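Local structure of cyclopenase asqI (Emericella nidulans, 5YY3) at residues S174-D179 with Q559-P564; R224-S229 with L234-P239; P239-D244 with L400-R405; G361-M366 with P391-W396; D499-N502 with S506-E509. The protein catalyses the zinc-dependent ring contraction of 4'-methoxycyclopenin to 4'-methoxyviridicatin, with release of methyl isocyanate, in the biosynthesis of aspoquinolone mycotoxins. All coordinates share one frame; numbering follows the deposited sequence.

Interaction 1 (S174-D179 with Q559-P564); sequences SYWRDD and QNLMLP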
# COMPACT_ATOMS: atom_id res chain seq x y z
N SER A 174 4.60 15.40 -4.86
CA SER A 174 5.16 16.02 -6.05
C SER A 174 4.27 17.13 -6.64
O SER A 174 4.78 18.15 -7.11
CB SER A 174 5.46 14.89 -7.07
OG SER A 174 5.14 15.26 -8.38
N TYR A 175 2.95 16.96 -6.60
CA TYR A 175 2.03 17.98 -7.15
C TYR A 175 2.21 19.33 -6.44
O TYR A 175 2.10 20.40 -7.04
CB TYR A 175 0.55 17.53 -7.05
CG TYR A 175 0.01 17.53 -5.63
CD1 TYR A 175 0.13 16.40 -4.82
CD2 TYR A 175 -0.62 18.65 -5.10
CE1 TYR A 175 -0.36 16.39 -3.52
CE2 TYR A 175 -1.10 18.66 -3.81
CZ TYR A 175 -0.97 17.53 -3.02
OH TYR A 175 -1.46 17.54 -1.72
N TRP A 176 2.50 19.25 -5.16
CA TRP A 176 2.66 20.42 -4.34
C TRP A 176 4.06 21.01 -4.55
O TRP A 176 4.21 22.21 -4.73
CB TRP A 176 2.43 20.04 -2.88
CG TRP A 176 2.03 21.13 -1.95
CD1 TRP A 176 0.76 21.50 -1.65
CD2 TRP A 176 2.90 21.92 -1.12
NE1 TRP A 176 0.78 22.50 -0.70
CE2 TRP A 176 2.07 22.77 -0.36
CE3 TRP A 176 4.28 21.99 -0.95
CZ2 TRP A 176 2.59 23.69 0.56
CZ3 TRP A 176 4.80 22.91 -0.03
CH2 TRP A 176 3.95 23.75 0.70
N ARG A 177 5.09 20.17 -4.54
CA ARG A 177 6.46 20.67 -4.70
C ARG A 177 6.75 21.19 -6.11
O ARG A 177 7.54 22.13 -6.28
CB ARG A 177 7.48 19.60 -4.33
CG ARG A 177 7.39 19.11 -2.87
CD ARG A 177 8.57 18.19 -2.54
NE ARG A 177 8.71 17.16 -3.56
CZ ARG A 177 8.35 15.88 -3.41
NH1 ARG A 177 7.85 15.44 -2.26
NH2 ARG A 177 8.50 15.04 -4.41
N ASP A 178 6.12 20.59 -7.12
CA ASP A 178 6.31 21.03 -8.50
C ASP A 178 5.35 22.12 -8.91
O ASP A 178 5.33 22.52 -10.08
CB ASP A 178 6.14 19.87 -9.48
CG ASP A 178 7.29 18.90 -9.44
OD1 ASP A 178 8.44 19.33 -9.35
OD2 ASP A 178 7.03 17.68 -9.53
N ASP A 179 4.50 22.56 -8.00
CA ASP A 179 3.52 23.57 -8.37
C ASP A 179 4.22 24.79 -8.98
O ASP A 179 5.13 25.37 -8.38
CB ASP A 179 2.68 23.98 -7.17
CG ASP A 179 1.64 25.00 -7.53
OD1 ASP A 179 2.01 26.18 -7.68
OD2 ASP A 179 0.45 24.64 -7.66
N GLN A 559 -2.43 31.39 -4.25
CA GLN A 559 -3.83 31.29 -3.85
C GLN A 559 -4.36 29.84 -3.90
O GLN A 559 -5.10 29.40 -3.01
CB GLN A 559 -4.70 32.20 -4.73
CG GLN A 559 -6.19 32.23 -4.36
CD GLN A 559 -6.41 32.64 -2.91
OE1 GLN A 559 -6.08 33.75 -2.51
NE2 GLN A 559 -6.95 31.72 -2.12
N ASN A 560 -3.95 29.09 -4.93
CA ASN A 560 -4.37 27.70 -5.08
C ASN A 560 -3.83 26.76 -4.00
O ASN A 560 -4.34 25.65 -3.85
CB ASN A 560 -3.95 27.17 -6.44
CG ASN A 560 -2.46 27.02 -6.56
OD1 ASN A 560 -1.72 27.97 -6.32
ND2 ASN A 560 -2.00 25.83 -6.93
N LEU A 561 -2.81 27.20 -3.25
CA LEU A 561 -2.25 26.38 -2.18
C LEU A 561 -2.60 26.93 -0.80
O LEU A 561 -2.04 26.47 0.19
CB LEU A 561 -0.72 26.27 -2.29
CG LEU A 561 -0.16 25.74 -3.60
CD1 LEU A 561 1.35 25.61 -3.50
CD2 LEU A 561 -0.80 24.41 -3.94
N MET A 562 -3.49 27.92 -0.74
CA MET A 562 -3.78 28.57 0.54
C MET A 562 -4.34 27.59 1.53
O MET A 562 -4.03 27.64 2.72
CB MET A 562 -4.74 29.74 0.34
CG MET A 562 -4.05 31.02 -0.14
SD MET A 562 -3.03 31.75 1.16
CE MET A 562 -4.31 32.29 2.30
N LEU A 563 -5.17 26.67 1.03
CA LEU A 563 -5.75 25.65 1.89
C LEU A 563 -4.94 24.36 1.82
O LEU A 563 -4.61 23.91 0.73
CB LEU A 563 -7.20 25.38 1.48
CG LEU A 563 -8.39 25.90 2.27
CD1 LEU A 563 -8.14 27.26 2.85
CD2 LEU A 563 -9.62 25.91 1.38
N PRO A 564 -4.64 23.76 2.98
CA PRO A 564 -4.18 22.37 2.95
C PRO A 564 -5.19 21.52 2.18
O PRO A 564 -6.36 21.83 2.25
CB PRO A 564 -4.12 21.99 4.42
CG PRO A 564 -3.82 23.29 5.12
CD PRO A 564 -4.59 24.33 4.34
O HOH W 1 -1.87 23.09 0.21

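Interaction 2 (R224-S229 with L234-P239); sequences RYETES and LPLVRP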
# COMPACT_ATOMS: atom_id res chain seq x y z
N ARG A 224 3.25 24.20 6.27
CA ARG A 224 2.34 23.86 5.20
C ARG A 224 2.68 22.51 4.51
O ARG A 224 1.79 21.67 4.28
CB ARG A 224 2.31 24.99 4.17
CG ARG A 224 1.62 26.27 4.66
CD ARG A 224 1.55 27.29 3.54
NE ARG A 224 0.86 28.52 3.94
CZ ARG A 224 -0.44 28.73 3.76
NH1 ARG A 224 -1.19 27.78 3.20
NH2 ARG A 224 -0.99 29.86 4.15
N TYR A 225 3.95 22.31 4.18
CA TYR A 225 4.41 21.05 3.60
C TYR A 225 4.11 19.85 4.50
O TYR A 225 3.68 18.79 4.03
CB TYR A 225 5.90 21.10 3.33
CG TYR A 225 6.43 19.88 2.58
CD1 TYR A 225 5.98 19.59 1.30
CD2 TYR A 225 7.38 19.03 3.16
CE1 TYR A 225 6.48 18.49 0.59
CE2 TYR A 225 7.89 17.93 2.46
CZ TYR A 225 7.42 17.67 1.17
OH TYR A 225 7.90 16.60 0.44
N GLU A 226 4.36 20.02 5.79
CA GLU A 226 4.15 18.94 6.73
C GLU A 226 2.67 18.69 6.90
O GLU A 226 2.24 17.54 6.95
CB GLU A 226 4.81 19.26 8.06
CG GLU A 226 6.32 19.03 8.04
CD GLU A 226 6.88 18.72 9.41
OE1 GLU A 226 6.72 19.55 10.33
OE2 GLU A 226 7.49 17.64 9.57
N THR A 227 1.89 19.76 6.97
CA THR A 227 0.44 19.62 7.07
C THR A 227 -0.11 18.93 5.82
O THR A 227 -1.02 18.09 5.91
CB THR A 227 -0.23 20.99 7.27
OG1 THR A 227 0.21 21.54 8.53
CG2 THR A 227 -1.75 20.86 7.27
N GLU A 228 0.44 19.27 4.66
CA GLU A 228 0.01 18.66 3.40
C GLU A 228 0.33 17.17 3.44
O GLU A 228 -0.46 16.33 2.97
CB GLU A 228 0.69 19.32 2.21
CG GLU A 228 0.06 18.96 0.87
CD GLU A 228 -1.17 19.81 0.55
OE1 GLU A 228 -1.60 20.60 1.43
OE2 GLU A 228 -1.69 19.70 -0.58
N SER A 229 1.49 16.84 3.99
CA SER A 229 1.87 15.46 4.24
C SER A 229 0.84 14.69 5.08
O SER A 229 0.47 13.57 4.75
CB SER A 229 3.24 15.42 4.92
OG SER A 229 3.87 14.17 4.68
N LEU A 234 0.90 10.69 5.19
CA LEU A 234 2.33 10.39 5.02
C LEU A 234 3.13 10.84 6.25
O LEU A 234 2.65 11.61 7.07
CB LEU A 234 2.85 11.06 3.75
CG LEU A 234 2.11 10.67 2.47
CD1 LEU A 234 2.63 11.42 1.26
CD2 LEU A 234 2.24 9.18 2.26
N PRO A 235 4.36 10.34 6.41
CA PRO A 235 5.09 10.75 7.61
C PRO A 235 5.48 12.22 7.64
O PRO A 235 5.53 12.90 6.61
CB PRO A 235 6.34 9.85 7.59
CG PRO A 235 6.33 9.13 6.31
CD PRO A 235 4.94 9.14 5.77
N LEU A 236 5.73 12.72 8.84
CA LEU A 236 6.28 14.04 9.01
C LEU A 236 7.72 14.02 8.48
O LEU A 236 8.33 12.96 8.34
CB LEU A 236 6.24 14.47 10.48
CG LEU A 236 4.88 14.74 11.15
CD1 LEU A 236 5.05 14.92 12.66
CD2 LEU A 236 4.17 15.94 10.55
N VAL A 237 8.25 15.19 8.15
CA VAL A 237 9.59 15.28 7.59
C VAL A 237 10.68 15.07 8.65
O VAL A 237 10.61 15.65 9.74
CB VAL A 237 9.80 16.62 6.90
CG1 VAL A 237 11.28 16.92 6.73
CG2 VAL A 237 9.08 16.64 5.56
N ARG A 238 11.68 14.24 8.33
CA ARG A 238 12.87 14.13 9.17
C ARG A 238 13.78 15.31 8.89
O ARG A 238 14.29 15.46 7.79
CB ARG A 238 13.62 12.82 8.92
CG ARG A 238 14.69 12.51 10.00
CD ARG A 238 15.70 11.44 9.53
NE ARG A 238 15.03 10.46 8.69
CZ ARG A 238 15.55 9.85 7.63
NH1 ARG A 238 16.79 10.09 7.24
NH2 ARG A 238 14.80 8.99 6.97
N PRO A 239 14.00 16.16 9.90
CA PRO A 239 14.86 17.33 9.63
C PRO A 239 16.28 16.91 9.35
O PRO A 239 16.70 15.84 9.79
CB PRO A 239 14.76 18.15 10.91
CG PRO A 239 14.35 17.16 11.96
CD PRO A 239 13.51 16.13 11.28

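Interaction 3 (P239-D244 with L400-R405); sequences PWNQYD and LQYYGR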
# COMPACT_ATOMS: atom_id res chain seq x y z
N PRO A 239 14.00 16.16 9.90
CA PRO A 239 14.86 17.33 9.63
C PRO A 239 16.28 16.91 9.35
O PRO A 239 16.70 15.84 9.79
CB PRO A 239 14.76 18.15 10.91
CG PRO A 239 14.35 17.16 11.96
CD PRO A 239 13.51 16.13 11.28
N TRP A 240 17.02 17.74 8.62
CA TRP A 240 18.43 17.50 8.35
C TRP A 240 19.26 18.01 9.51
O TRP A 240 20.09 18.91 9.34
CB TRP A 240 18.85 18.19 7.06
CG TRP A 240 20.19 17.75 6.52
CD1 TRP A 240 21.39 18.39 6.66
CD2 TRP A 240 20.45 16.57 5.75
NE1 TRP A 240 22.38 17.69 6.03
CE2 TRP A 240 21.83 16.57 5.46
CE3 TRP A 240 19.65 15.53 5.26
CZ2 TRP A 240 22.43 15.55 4.72
CZ3 TRP A 240 20.24 14.52 4.54
CH2 TRP A 240 21.62 14.54 4.27
N ASN A 241 19.01 17.46 10.70
CA ASN A 241 19.70 17.89 11.92
C ASN A 241 21.06 17.20 12.08
O ASN A 241 22.00 17.78 12.62
CB ASN A 241 18.83 17.64 13.15
CG ASN A 241 17.70 18.66 13.29
OD1 ASN A 241 17.83 19.80 12.85
ND2 ASN A 241 16.59 18.24 13.90
N GLN A 242 21.13 15.95 11.62
CA GLN A 242 22.36 15.17 11.60
C GLN A 242 22.94 15.20 10.17
O GLN A 242 22.32 14.71 9.23
CB GLN A 242 22.08 13.73 12.09
CG GLN A 242 21.37 13.66 13.46
CD GLN A 242 21.10 12.21 13.96
OE1 GLN A 242 21.36 11.22 13.26
NE2 GLN A 242 20.56 12.10 15.18
N TYR A 243 24.12 15.78 10.01
CA TYR A 243 24.64 16.05 8.66
C TYR A 243 25.25 14.82 7.98
O TYR A 243 25.59 14.85 6.79
CB TYR A 243 25.68 17.19 8.70
CG TYR A 243 25.14 18.53 9.14
CD1 TYR A 243 23.77 18.73 9.32
CD2 TYR A 243 26.01 19.61 9.38
CE1 TYR A 243 23.28 19.97 9.74
CE2 TYR A 243 25.53 20.85 9.79
CZ TYR A 243 24.16 21.02 9.96
OH TYR A 243 23.67 22.24 10.36
N ASP A 244 25.40 13.73 8.73
CA ASP A 244 25.84 12.46 8.15
C ASP A 244 24.65 11.58 7.81
O ASP A 244 24.75 10.35 7.82
CB ASP A 244 26.77 11.74 9.13
CG ASP A 244 26.12 11.49 10.47
OD1 ASP A 244 25.10 12.17 10.77
OD2 ASP A 244 26.62 10.63 11.24
N LEU A 400 16.49 24.45 9.32
CA LEU A 400 16.38 25.90 9.58
C LEU A 400 15.29 26.18 10.62
O LEU A 400 15.50 26.95 11.56
CB LEU A 400 16.07 26.67 8.29
CG LEU A 400 17.13 26.54 7.21
CD1 LEU A 400 16.71 27.29 5.96
CD2 LEU A 400 18.47 27.06 7.73
N GLN A 401 14.13 25.54 10.46
CA GLN A 401 13.02 25.75 11.39
C GLN A 401 13.42 25.41 12.83
O GLN A 401 12.91 26.00 13.79
CB GLN A 401 11.80 24.93 10.98
CG GLN A 401 10.53 25.28 11.76
CD GLN A 401 9.46 24.20 11.65
OE1 GLN A 401 9.70 23.03 11.99
NE2 GLN A 401 8.27 24.58 11.17
N TYR A 402 14.34 24.45 12.98
CA TYR A 402 14.78 24.02 14.31
C TYR A 402 15.42 25.18 15.09
O TYR A 402 15.18 25.34 16.29
CB TYR A 402 15.76 22.84 14.20
CG TYR A 402 16.32 22.36 15.52
CD1 TYR A 402 15.48 22.09 16.59
CD2 TYR A 402 17.69 22.15 15.68
CE1 TYR A 402 15.98 21.66 17.81
CE2 TYR A 402 18.21 21.71 16.90
CZ TYR A 402 17.34 21.46 17.96
OH TYR A 402 17.84 21.02 19.17
N TYR A 403 16.20 26.00 14.41
CA TYR A 403 16.81 27.15 15.07
C TYR A 403 15.72 28.09 15.60
O TYR A 403 15.81 28.60 16.73
CB TYR A 403 17.76 27.88 14.13
CG TYR A 403 18.96 27.05 13.73
CD1 TYR A 403 20.13 27.08 14.48
CD2 TYR A 403 18.91 26.21 12.62
CE1 TYR A 403 21.23 26.32 14.11
CE2 TYR A 403 19.99 25.44 12.26
CZ TYR A 403 21.15 25.50 13.00
OH TYR A 403 22.23 24.73 12.62
N GLY A 404 14.69 28.29 14.79
CA GLY A 404 13.50 29.01 15.21
C GLY A 404 12.82 28.43 16.43
O GLY A 404 12.41 29.18 17.32
N ARG A 405 12.69 27.11 16.51
CA ARG A 405 12.11 26.48 17.69
C ARG A 405 12.94 26.74 18.94
O ARG A 405 12.38 27.01 20.01
CB ARG A 405 11.95 24.97 17.48
CG ARG A 405 10.99 24.62 16.35
CD ARG A 405 10.87 23.11 16.17
NE ARG A 405 9.88 22.79 15.15
CZ ARG A 405 8.61 22.56 15.43
NH1 ARG A 405 8.20 22.62 16.69
NH2 ARG A 405 7.75 22.30 14.45

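Interaction 4 (G361-M366 with P391-W396); sequences GKFAEM and PCFWRW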
# COMPACT_ATOMS: atom_id res chain seq x y z
N GLY A 361 24.80 24.41 -0.65
CA GLY A 361 25.94 24.06 -1.48
C GLY A 361 26.35 22.59 -1.40
O GLY A 361 26.77 22.00 -2.40
N LYS A 362 26.20 22.00 -0.21
CA LYS A 362 26.52 20.59 -0.04
C LYS A 362 25.51 19.68 -0.76
O LYS A 362 25.88 18.62 -1.25
CB LYS A 362 26.60 20.24 1.45
CG LYS A 362 27.68 21.01 2.21
CD LYS A 362 29.10 20.62 1.76
CE LYS A 362 29.52 19.29 2.37
NZ LYS A 362 30.86 18.80 1.92
N PHE A 363 24.24 20.08 -0.82
CA PHE A 363 23.26 19.30 -1.58
C PHE A 363 23.55 19.42 -3.08
O PHE A 363 23.39 18.45 -3.82
CB PHE A 363 21.82 19.74 -1.28
CG PHE A 363 21.38 19.43 0.13
CD1 PHE A 363 21.04 18.13 0.49
CD2 PHE A 363 21.28 20.44 1.08
CE1 PHE A 363 20.62 17.85 1.80
CE2 PHE A 363 20.88 20.16 2.37
CZ PHE A 363 20.55 18.86 2.73
N ALA A 364 23.97 20.59 -3.53
CA ALA A 364 24.38 20.75 -4.92
C ALA A 364 25.58 19.85 -5.20
O ALA A 364 25.65 19.18 -6.23
CB ALA A 364 24.72 22.20 -5.22
N GLU A 365 26.51 19.82 -4.26
CA GLU A 365 27.75 19.07 -4.42
C GLU A 365 27.45 17.57 -4.42
O GLU A 365 28.00 16.81 -5.22
CB GLU A 365 28.73 19.44 -3.30
CG GLU A 365 29.97 18.59 -3.25
CD GLU A 365 30.81 18.85 -2.02
OE1 GLU A 365 30.29 18.71 -0.88
OE2 GLU A 365 31.99 19.20 -2.19
N MET A 366 26.56 17.15 -3.52
CA MET A 366 26.09 15.75 -3.49
C MET A 366 25.46 15.30 -4.81
O MET A 366 25.64 14.16 -5.24
CB MET A 366 25.08 15.57 -2.36
CG MET A 366 24.25 14.29 -2.46
SD MET A 366 22.63 14.49 -1.72
CE MET A 366 23.10 14.93 -0.07
N PRO A 391 12.92 16.96 -2.40
CA PRO A 391 12.64 16.66 -0.99
C PRO A 391 13.83 16.90 -0.06
O PRO A 391 13.61 17.13 1.13
CB PRO A 391 12.28 15.17 -1.01
CG PRO A 391 11.80 14.91 -2.40
CD PRO A 391 12.70 15.78 -3.26
N CYS A 392 15.07 16.86 -0.56
CA CYS A 392 16.18 17.11 0.36
C CYS A 392 16.14 18.55 0.89
O CYS A 392 16.56 18.81 2.02
CB CYS A 392 17.55 16.81 -0.30
SG CYS A 392 18.14 17.96 -1.56
N PHE A 393 15.62 19.50 0.12
CA PHE A 393 15.63 20.87 0.61
C PHE A 393 14.58 21.09 1.69
O PHE A 393 14.73 21.96 2.54
CB PHE A 393 15.44 21.86 -0.54
CG PHE A 393 16.65 21.95 -1.45
CD1 PHE A 393 16.70 21.24 -2.64
CD2 PHE A 393 17.77 22.66 -1.06
CE1 PHE A 393 17.82 21.31 -3.46
CE2 PHE A 393 18.90 22.72 -1.87
CZ PHE A 393 18.92 22.05 -3.07
N TRP A 394 13.52 20.28 1.66
CA TRP A 394 12.49 20.39 2.69
C TRP A 394 13.07 19.87 3.98
O TRP A 394 12.73 20.36 5.05
CB TRP A 394 11.20 19.65 2.28
CG TRP A 394 10.51 20.43 1.21
CD1 TRP A 394 10.63 20.27 -0.13
CD2 TRP A 394 9.67 21.58 1.40
NE1 TRP A 394 9.88 21.21 -0.80
CE2 TRP A 394 9.28 22.03 0.13
CE3 TRP A 394 9.18 22.26 2.53
CZ2 TRP A 394 8.44 23.13 -0.05
CZ3 TRP A 394 8.35 23.33 2.35
CH2 TRP A 394 7.97 23.76 1.07
N ARG A 395 14.00 18.93 3.88
CA ARG A 395 14.66 18.44 5.08
C ARG A 395 15.62 19.51 5.62
O ARG A 395 15.76 19.68 6.83
CB ARG A 395 15.39 17.11 4.82
CG ARG A 395 14.44 15.99 4.33
CD ARG A 395 15.07 14.58 4.47
NE ARG A 395 15.70 14.51 5.78
CZ ARG A 395 16.57 13.57 6.15
NH1 ARG A 395 16.89 12.59 5.31
NH2 ARG A 395 17.10 13.63 7.37
N TRP A 396 16.25 20.27 4.72
CA TRP A 396 17.05 21.40 5.17
C TRP A 396 16.17 22.53 5.73
O TRP A 396 16.47 23.08 6.80
CB TRP A 396 17.94 21.93 4.02
CG TRP A 396 18.87 23.04 4.47
CD1 TRP A 396 18.74 24.37 4.21
CD2 TRP A 396 20.06 22.90 5.27
NE1 TRP A 396 19.77 25.07 4.79
CE2 TRP A 396 20.60 24.19 5.45
CE3 TRP A 396 20.72 21.81 5.86
CZ2 TRP A 396 21.77 24.43 6.18
CZ3 TRP A 396 21.88 22.04 6.58
CH2 TRP A 396 22.39 23.34 6.73

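Interaction 5 (D499-N502 with S506-E509); sequences DLMN and SWIE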
# COMPACT_ATOMS: atom_id res chain seq x y z
N ASP A 499 -4.41 17.79 14.87
CA ASP A 499 -3.39 16.99 15.57
C ASP A 499 -2.16 17.80 15.94
O ASP A 499 -1.52 17.54 16.96
CB ASP A 499 -2.96 15.79 14.71
CG ASP A 499 -4.06 14.75 14.57
OD1 ASP A 499 -4.81 14.57 15.55
OD2 ASP A 499 -4.16 14.11 13.49
N LEU A 500 -1.81 18.78 15.11
CA LEU A 500 -0.60 19.57 15.33
C LEU A 500 -0.84 20.83 16.15
O LEU A 500 0.08 21.58 16.44
CB LEU A 500 0.03 19.96 13.99
CG LEU A 500 0.28 18.86 12.96
CD1 LEU A 500 0.89 19.44 11.70
CD2 LEU A 500 1.18 17.81 13.56
N MET A 501 -2.10 21.06 16.52
CA MET A 501 -2.55 22.32 17.11
C MET A 501 -1.76 22.84 18.31
O MET A 501 -1.68 24.06 18.50
CB MET A 501 -4.04 22.14 17.46
CG MET A 501 -4.63 23.09 18.44
SD MET A 501 -6.29 22.53 18.88
CE MET A 501 -6.00 20.80 18.95
N ASN A 502 -1.16 21.97 19.11
CA ASN A 502 -0.39 22.44 20.28
C ASN A 502 1.08 22.76 20.01
O ASN A 502 1.84 23.04 20.93
CB ASN A 502 -0.47 21.43 21.42
CG ASN A 502 -1.81 21.42 22.08
OD1 ASN A 502 -2.51 22.45 22.14
ND2 ASN A 502 -2.20 20.26 22.58
N SER A 506 3.40 24.88 14.02
CA SER A 506 2.51 24.20 13.08
C SER A 506 1.36 25.10 12.65
O SER A 506 0.60 24.76 11.73
CB SER A 506 1.96 22.92 13.69
OG SER A 506 2.97 21.93 13.77
N TRP A 507 1.23 26.26 13.29
CA TRP A 507 0.18 27.17 12.91
C TRP A 507 0.55 27.87 11.62
O TRP A 507 1.64 28.42 11.47
CB TRP A 507 -0.10 28.16 14.04
CG TRP A 507 -0.89 27.52 15.10
CD1 TRP A 507 -0.41 26.82 16.19
CD2 TRP A 507 -2.32 27.44 15.18
NE1 TRP A 507 -1.46 26.34 16.94
CE2 TRP A 507 -2.64 26.71 16.35
CE3 TRP A 507 -3.37 27.94 14.39
CZ2 TRP A 507 -3.96 26.46 16.74
CZ3 TRP A 507 -4.69 27.68 14.78
CH2 TRP A 507 -4.96 26.95 15.94
N ILE A 508 -0.39 27.82 10.68
CA ILE A 508 -0.26 28.39 9.34
C ILE A 508 -0.98 29.75 9.26
O ILE A 508 -2.17 29.84 9.56
CB ILE A 508 -0.88 27.45 8.30
CG1 ILE A 508 -0.14 26.11 8.27
CG2 ILE A 508 -0.94 28.12 6.94
CD1 ILE A 508 -0.84 25.06 7.40
N GLU A 509 -0.26 30.80 8.84
CA GLU A 509 -0.86 32.12 8.74
C GLU A 509 -1.74 32.21 7.51
O GLU A 509 -1.33 31.86 6.42
CB GLU A 509 0.21 33.22 8.71
CG GLU A 509 -0.38 34.64 8.92
CD GLU A 509 0.59 35.77 8.61
OE1 GLU A 509 1.75 35.47 8.31
OE2 GLU A 509 0.18 36.96 8.65

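Interaction 1 (S174-D179 with Q559-P564)
Asp-179 and Asn-560 supply the direct polar link of this contact: the ND2 of Asn-560 donates to OD2 of Asp-179 over 2.8 Å. The donor comes in on the syn side of the carboxylate, 28° out of its plane, while the oxygen lies almost in the plane of the amide. The carboxylate is divided between tasks, since OD2 also forms a salt bridge with Lys-461 and OD1 caps the backbone N of Leu-182 at the start of the zinc-binding helix 180-193. With CG of Asp-179 anti to its backbone N (chi1 -179°), the carboxylate is placed where OD2 meets the amide of Asn-560.

In the apolar part, both methyls of Leu-561 are used. CD2 meets CD1 of Trp-176 at 4.0 Å, and CD1 stands over one face of the indole, displaced toward the rim.

A water makes the third kind of link. It lies at the edge of the indole, in its plane, accepts from NE1 of Trp-176 at 2.9 Å and lies 2.9 Å from the backbone O of Leu-563, to which it probably donates.

The contact thus joins the hemocyanin-type helical domain to the Ig-like domain, with Trp-176 resting on helix 210-231 and Leu-561 on strand 461-475.

Interaction 2 (R224-S229 with L234-P239)
Ser-229 has a hold on the returning chain at two points. Its backbone O accepts from the N of Leu-234 at 2.9 Å, and its OG, turned anti to the backbone N (chi1 -156°), donates to the O of Pro-235 at 2.8 Å, standing above that carbonyl plane; His-170 gives the same carbonyl a second donor.

One helical turn earlier, Glu-226 reaches out with an extended chain and takes the N of Val-237 on the anti lone pair of OE2, at 2.9 Å. The carboxylate passes close to Leu-236, whose CB is 3.5 Å from OE2.

Val-237 completes the contact on its apolar side: CG2 meets the ring edge of Tyr-225, 3.6 Å from CE2, near the ring plane, while the phenol OH bonds Arg-177.

Backbone groups of a coil without regular structure are matched by one face of helix 210-231. Lys-398 of helix 391-410 pairs with OE2 of Glu-226 and bonds the O of Val-237, so the buried carboxylate is probably ionised and one lysine joins both segments.

Interaction 3 (P239-D244 with L400-R405)
Asn-241 and Tyr-402 meet with their side chains at about a right angle, the amide and ring planes 54° apart. One end of the amide comes obliquely to the CD2 side of the Tyr-402 ring, near CB. Which way round the amide of Asn-241 lies is uncertain, and the contact is described as packing only. Tyr-402 has CG anti to the backbone N (chi1 178°), which places the ring beside the amide of Asn-241.

The second pair is arranged differently. Tyr-243 and Tyr-403 extend from opposite directions until their hydroxyls come within 3.7 Å of each other, OH to OH, a spacing too long for a bond. The OH of Tyr-243 instead bonds NE2 of His-399, and the ring of Tyr-403 meets the same histidine edge-to-face.

In the hemocyanin-type helical domain, this loop leads away from helix 210-231 and bends in an inverse gamma turn centred on Trp-240. Helix 288-304 lies against both Tyr-243 and Tyr-403; Arg-295 forms a cation-pi contact with Tyr-243.

Within the helix, Arg-405 places NE and NH2 on OE1 of Gln-401, both at 3.2 Å, side-on and from one face of the amide. NH1 of Arg-405 forms salt bridges with Asp-503 and with Asp-244 of the second subunit.

Interaction 4 (G361-M366 with P391-W396)
Phe-363 and Cys-392 lie where segments 361-366 and 391-396 of two helices run nearly antiparallel, at 154°, with their axes 11.0 Å apart at closest approach. Phe-363 has its CB directed toward the other helix, has the largest area buried by the contact, and is touched by Cys-392, Phe-393 and Trp-396.

Cys-392 SG comes obliquely, 3.6 Å from CD1 of Phe-363, in a sulfur-aromatic contact; measured from the ring centroid, the sulfur is 40° off the normal. The thiol lies between the backbone N and the carbonyl carbon (chi1 72°), a placement that also sets SG over the rim of one face of the neighbouring Phe-393 ring.

On the far side of the ring from CD1, CE2 of Phe-363 lies 3.8 Å from CB of Trp-396, while CE3 of that indole lies at the edge of the phenyl ring, in its plane. Phe-393 approaches by its far end, CZ, at 4.1 Å from CB of Phe-363, and the two phenyl planes are inclined at 52°, an oblique pair.

Trp-396 turns its NE1 to His-356. The side chains of Trp-396 and Phe-393 lie about 7 Å and 8 Å from those of the zinc ligands His-218 and His-186. With no hydrogen bond crossing between the segments, this apolar contact depends on the fit of its shapes.

Interaction 5 (D499-N502 with S506-E509)
The backbone O of Met-501 receives the indole NE1 of Trp-507 at 2.8 Å, the polar bond that closes this short connection. Both segments belong to the connection between strands 487-497 and 508-517, an antiparallel pair in the Ig-like domain of the hemocyanin fold, the second segment running into the latter strand, so that the indole at the entry to the second strand reaches back to the chain just after the first. The bond is somewhat bent, with an N-H...O angle of 141°, and the carbonyl oxygen is tilted 23° from the indole plane.

Apolar contact reinforces it. The Met-501 and Trp-507 side chains run side by side and point the same way, with CG of Met-501 at 3.8 Å from CZ2 of Trp-507. CG of Met-501 is anti to its backbone N (chi1 161°), and this brings the methylene alongside the six-membered part of the indole. Phe-606 stacks on the indole, and Ile-623 of helix 623-626 also packs against it.

The second pairing is Leu-500 with Ser-506, both directed at the other segment. Leu-500 also packs on Thr-227 and Leu-230 of helix 210-231, and so brings the loop against the helical domain, and on Phe-246 of the second subunit. The hydroxyl of Ser-506 bonds OD2 of Asp-503, and both CB and OG of Ser-506 lie 3.5 Å from CB of Leu-500.

Overall arrangement
Helix 210-231 supplies one segment of interaction 2; interactions 1 and 5 both touch interaction 2, with centres about 13 and 12 Å from its centre, and Arg-224 touches both. Interactions 3 and 4 share helix 391-410, with centres 12 Å apart, and interaction 3 continues the loop of interaction 2 from Pro-239. Along the chain, interaction 1 closes a loop of nearly 380 residues that encloses the other four, and interaction 4 is nested within interaction 3. Interactions 2, 3 and 4 lie within the helical domain that carries the zinc ligands, interaction 1 joins it to the Ig-like domain, and interactions 2, 3 and 5 also meet the second subunit.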